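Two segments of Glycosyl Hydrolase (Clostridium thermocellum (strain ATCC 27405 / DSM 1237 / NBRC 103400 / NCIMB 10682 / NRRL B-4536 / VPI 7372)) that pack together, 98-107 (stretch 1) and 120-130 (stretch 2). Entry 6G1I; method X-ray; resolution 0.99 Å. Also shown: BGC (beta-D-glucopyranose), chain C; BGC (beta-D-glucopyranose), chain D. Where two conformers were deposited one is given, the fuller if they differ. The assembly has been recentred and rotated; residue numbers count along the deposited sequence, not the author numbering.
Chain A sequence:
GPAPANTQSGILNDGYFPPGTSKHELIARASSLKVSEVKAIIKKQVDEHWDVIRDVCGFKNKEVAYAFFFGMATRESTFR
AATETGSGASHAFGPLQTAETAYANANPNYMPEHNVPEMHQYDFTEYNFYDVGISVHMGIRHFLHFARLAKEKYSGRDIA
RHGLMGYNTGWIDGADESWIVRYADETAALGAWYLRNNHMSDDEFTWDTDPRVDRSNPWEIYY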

# COMPACT_ATOMS: atom_id res chain seq x y z
N THR A 98 0.50 6.85 -0.21
CA THR A 98 0.34 7.05 1.22
C THR A 98 -0.11 8.49 1.48
O THR A 98 0.63 9.44 1.15
CB THR A 98 1.70 6.81 1.90
OG1 THR A 98 2.15 5.51 1.53
CG2 THR A 98 1.57 6.93 3.39
N ALA A 99 -1.28 8.63 2.10
CA ALA A 99 -1.86 9.96 2.32
C ALA A 99 -1.27 10.60 3.58
O ALA A 99 -0.72 9.95 4.48
CB ALA A 99 -3.36 9.84 2.48
N GLU A 100 -1.48 11.93 3.64
CA GLU A 100 -1.05 12.67 4.84
C GLU A 100 -1.65 12.12 6.12
O GLU A 100 -1.01 12.20 7.19
CB GLU A 100 -1.49 14.16 4.78
CG GLU A 100 -0.96 14.93 3.61
CD GLU A 100 -1.19 16.41 3.71
OE1 GLU A 100 -1.87 16.88 4.69
OE2 GLU A 100 -0.76 17.15 2.78
N THR A 101 -2.84 11.50 6.05
CA THR A 101 -3.51 10.99 7.21
C THR A 101 -2.77 9.80 7.86
O THR A 101 -3.07 9.43 8.98
CB THR A 101 -4.94 10.55 6.90
OG1 THR A 101 -4.85 9.58 5.84
CG2 THR A 101 -5.84 11.72 6.42
N ALA A 102 -1.82 9.19 7.15
CA ALA A 102 -1.03 8.12 7.78
C ALA A 102 -0.10 8.67 8.88
O ALA A 102 0.30 7.91 9.77
CB ALA A 102 -0.22 7.43 6.72
N TYR A 103 0.31 9.93 8.76
CA TYR A 103 1.42 10.48 9.50
C TYR A 103 1.02 11.08 10.83
O TYR A 103 -0.06 11.63 10.96
CB TYR A 103 2.17 11.52 8.65
CG TYR A 103 2.91 10.93 7.49
CD1 TYR A 103 2.26 10.61 6.29
CD2 TYR A 103 4.24 10.61 7.60
CE1 TYR A 103 2.92 10.03 5.23
CE2 TYR A 103 4.91 10.02 6.55
CZ TYR A 103 4.27 9.70 5.37
OH TYR A 103 4.95 9.11 4.32
N ALA A 104 1.90 10.97 11.83
CA ALA A 104 1.67 11.63 13.11
C ALA A 104 1.83 13.13 12.95
O ALA A 104 2.62 13.64 12.10
CB ALA A 104 2.69 11.12 14.12
N ASN A 105 1.14 13.88 13.80
CA ASN A 105 1.36 15.35 13.89
C ASN A 105 1.17 16.05 12.53
O ASN A 105 1.93 16.97 12.16
CB ASN A 105 2.74 15.63 14.53
CG ASN A 105 2.82 15.07 15.97
OD1 ASN A 105 3.65 14.19 16.29
ND2 ASN A 105 1.93 15.54 16.83
N ALA A 106 0.16 15.61 11.80
CA ALA A 106 -0.26 16.26 10.58
C ALA A 106 -1.42 17.15 11.05
O ALA A 106 -1.47 17.69 12.19
CB ALA A 106 -0.64 15.25 9.51
N ASN A 107 -2.41 17.34 10.23
CA ASN A 107 -3.56 18.14 10.62
C ASN A 107 -4.23 17.56 11.86
O ASN A 107 -4.54 16.37 11.87
CB ASN A 107 -4.50 18.15 9.43
CG ASN A 107 -5.71 19.05 9.59
OD1 ASN A 107 -6.27 19.19 10.66
ND2 ASN A 107 -6.10 19.65 8.48
N HIS A 120 6.36 1.91 13.65
CA HIS A 120 6.60 3.30 13.96
C HIS A 120 5.67 4.19 13.11
O HIS A 120 5.55 3.95 11.90
CB HIS A 120 8.07 3.62 13.66
CG HIS A 120 8.48 4.95 14.17
ND1 HIS A 120 8.79 5.18 15.48
CD2 HIS A 120 8.60 6.14 13.54
CE1 HIS A 120 9.13 6.45 15.62
NE2 HIS A 120 8.98 7.07 14.46
N GLN A 121 5.13 5.26 13.71
CA GLN A 121 4.31 6.23 12.98
C GLN A 121 5.16 7.48 12.85
O GLN A 121 5.31 8.26 13.78
CB GLN A 121 3.05 6.51 13.72
CG GLN A 121 2.08 7.31 12.84
CD GLN A 121 0.79 7.78 13.46
OE1 GLN A 121 -0.16 8.21 12.70
NE2 GLN A 121 0.69 7.78 14.75
N TYR A 122 5.75 7.67 11.67
CA TYR A 122 6.59 8.83 11.42
C TYR A 122 5.78 10.11 11.43
O TYR A 122 4.60 10.16 11.03
CB TYR A 122 7.31 8.67 10.08
CG TYR A 122 8.43 7.64 10.14
CD1 TYR A 122 9.70 7.98 10.57
CD2 TYR A 122 8.20 6.28 9.86
CE1 TYR A 122 10.70 7.04 10.71
CE2 TYR A 122 9.21 5.35 9.97
CZ TYR A 122 10.46 5.73 10.40
OH TYR A 122 11.50 4.82 10.55
N ASP A 123 6.45 11.18 11.85
CA ASP A 123 5.82 12.51 11.83
C ASP A 123 5.72 13.01 10.39
O ASP A 123 6.50 12.68 9.53
CB ASP A 123 6.66 13.54 12.59
CG ASP A 123 6.50 13.47 14.08
OD1 ASP A 123 5.56 12.81 14.58
OD2 ASP A 123 7.34 14.12 14.76
N PHE A 124 4.74 13.89 10.19
CA PHE A 124 4.54 14.51 8.89
C PHE A 124 5.59 15.60 8.67
O PHE A 124 5.53 16.65 9.28
CB PHE A 124 3.15 15.08 8.81
CG PHE A 124 2.78 15.63 7.47
CD1 PHE A 124 2.81 14.84 6.32
CD2 PHE A 124 2.32 16.95 7.33
CE1 PHE A 124 2.46 15.33 5.08
CE2 PHE A 124 1.94 17.42 6.10
CZ PHE A 124 2.00 16.64 4.97
N THR A 125 6.57 15.30 7.82
CA THR A 125 7.65 16.19 7.43
C THR A 125 7.89 15.96 5.96
O THR A 125 7.49 14.95 5.40
CB THR A 125 8.95 15.89 8.21
OG1 THR A 125 9.49 14.66 7.74
CG2 THR A 125 8.76 15.89 9.71
N GLU A 126 8.60 16.90 5.32
CA GLU A 126 8.79 16.70 3.90
C GLU A 126 9.67 15.45 3.64
O GLU A 126 9.33 14.69 2.72
CB GLU A 126 9.30 17.97 3.19
CG GLU A 126 8.26 19.11 3.04
CD GLU A 126 8.84 20.32 2.29
OE1 GLU A 126 8.24 20.89 1.39
OE2 GLU A 126 9.99 20.70 2.55
N TYR A 127 10.71 15.16 4.41
CA TYR A 127 11.46 13.91 4.16
C TYR A 127 10.59 12.69 4.38
O TYR A 127 10.60 11.74 3.59
CB TYR A 127 12.71 13.81 5.04
CG TYR A 127 13.50 12.51 4.83
CD1 TYR A 127 13.19 11.35 5.55
CD2 TYR A 127 14.50 12.42 3.89
CE1 TYR A 127 13.89 10.17 5.34
CE2 TYR A 127 15.19 11.22 3.67
CZ TYR A 127 14.85 10.08 4.38
OH TYR A 127 15.49 8.88 4.23
N ASN A 128 9.81 12.72 5.45
CA ASN A 128 9.04 11.50 5.76
C ASN A 128 7.90 11.27 4.75
O ASN A 128 7.52 10.10 4.50
CB ASN A 128 8.49 11.55 7.15
CG ASN A 128 9.58 11.36 8.19
OD1 ASN A 128 10.63 10.80 7.90
ND2 ASN A 128 9.27 11.75 9.43
N PHE A 129 7.35 12.34 4.17
CA PHE A 129 6.31 12.18 3.17
C PHE A 129 6.85 11.83 1.80
O PHE A 129 6.24 11.03 1.09
CB PHE A 129 5.51 13.49 3.12
CG PHE A 129 4.27 13.41 2.20
CD1 PHE A 129 3.18 12.69 2.61
CD2 PHE A 129 4.24 14.06 0.96
CE1 PHE A 129 2.02 12.68 1.78
CE2 PHE A 129 3.13 14.03 0.16
CZ PHE A 129 2.04 13.35 0.56
N TYR A 130 8.01 12.38 1.41
CA TYR A 130 8.54 12.23 0.08
C TYR A 130 9.60 11.16 -0.09
O TYR A 130 9.90 10.79 -1.22
CB TYR A 130 9.05 13.57 -0.48
CG TYR A 130 7.92 14.53 -0.79
CD1 TYR A 130 7.06 14.30 -1.84
CD2 TYR A 130 7.74 15.70 -0.02
CE1 TYR A 130 6.03 15.16 -2.15
CE2 TYR A 130 6.68 16.58 -0.29
CZ TYR A 130 5.82 16.31 -1.34
OH TYR A 130 4.81 17.19 -1.62
C2 BGC C . -6.74 8.49 2.89
C3 BGC C . -7.91 8.59 3.84
C4 BGC C . -8.84 9.75 3.44
C5 BGC C . -9.20 9.62 1.97
C6 BGC C . -10.14 10.70 1.43
C1 BGC C . -7.22 8.46 1.46
O2 BGC C . -5.96 7.30 3.17
O3 BGC C . -7.38 8.79 5.17
O4 BGC C . -10.03 9.66 4.25
O5 BGC C . -8.00 9.63 1.18
O6 BGC C . -9.68 12.00 1.73
C2 BGC D . -11.96 10.56 5.20
C3 BGC D . -12.57 11.76 5.90
C4 BGC D . -11.65 12.20 7.08
C5 BGC D . -10.23 12.40 6.53
C6 BGC D . -9.25 12.69 7.65
C1 BGC D . -10.55 10.84 4.76
O2 BGC D . -12.79 10.28 4.04
O3 BGC D . -13.84 11.38 6.37
O4 BGC D . -12.15 13.43 7.56
O5 BGC D . -9.75 11.20 5.90
O6 BGC D . -9.10 11.66 8.60
O HOH W 1 4.20 9.26 1.36
O HOH W 2 4.85 16.95 11.90

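The two segments are joined by a single isolated beta bridge, centred on Ala 104 and Asp 123, although neither segment forms a regular strand there. Ala 104 supplies both polar groups of its backbone: its N donates to Tyr 122 O (2.9 Å), and its O accepts from Phe 124 N (2.9 Å). Asp 123, lying between these two partners, brings its CA within 3.4 Å of Ala 104 O in a CA-H...O contact, and the two CA atoms stand 4.4 Å apart.

Beside the bridge, Tyr 103 carries its ring across the second segment and has more of its own surface covered there than any other residue of its segment. Its OH donates to Asn 128 O (2.8 Å), tying the loop to the first turn of the helix that begins at Glu 126. That turn is itself braced: Thr 125 OG1 caps it by accepting from Asn 128 N (3.0 Å), while Asn 128 ND2 reaches back to Asp 123 O (2.9 Å), linking the helix to the bridge residue. A water donates to both Tyr 103 OH (3.1 Å) and Phe 129 O (2.7 Å), adding a second polar link at the end of the tyrosine.

Two phenylalanines pack against Tyr 103. Phe 129 directs its edge toward the tyrosine face in an offset edge-to-face arrangement, with planes at 60° and Tyr 103 CE1 3.7 Å from Phe 129 CD1. Phe 124 meets Tyr 103 obliquely, and their CB atoms approach to 3.7 Å. Phe 124 CB also lies 3.9 Å from Ala 106 CB, while its ring extends to Glu 100, where CZ comes within 3.4 Å of Glu 100 CD. A second water donates to Asn 105 O (2.9 Å) and Phe 124 O (2.7 Å), continuing the backbone connection one residue beyond Ala 104.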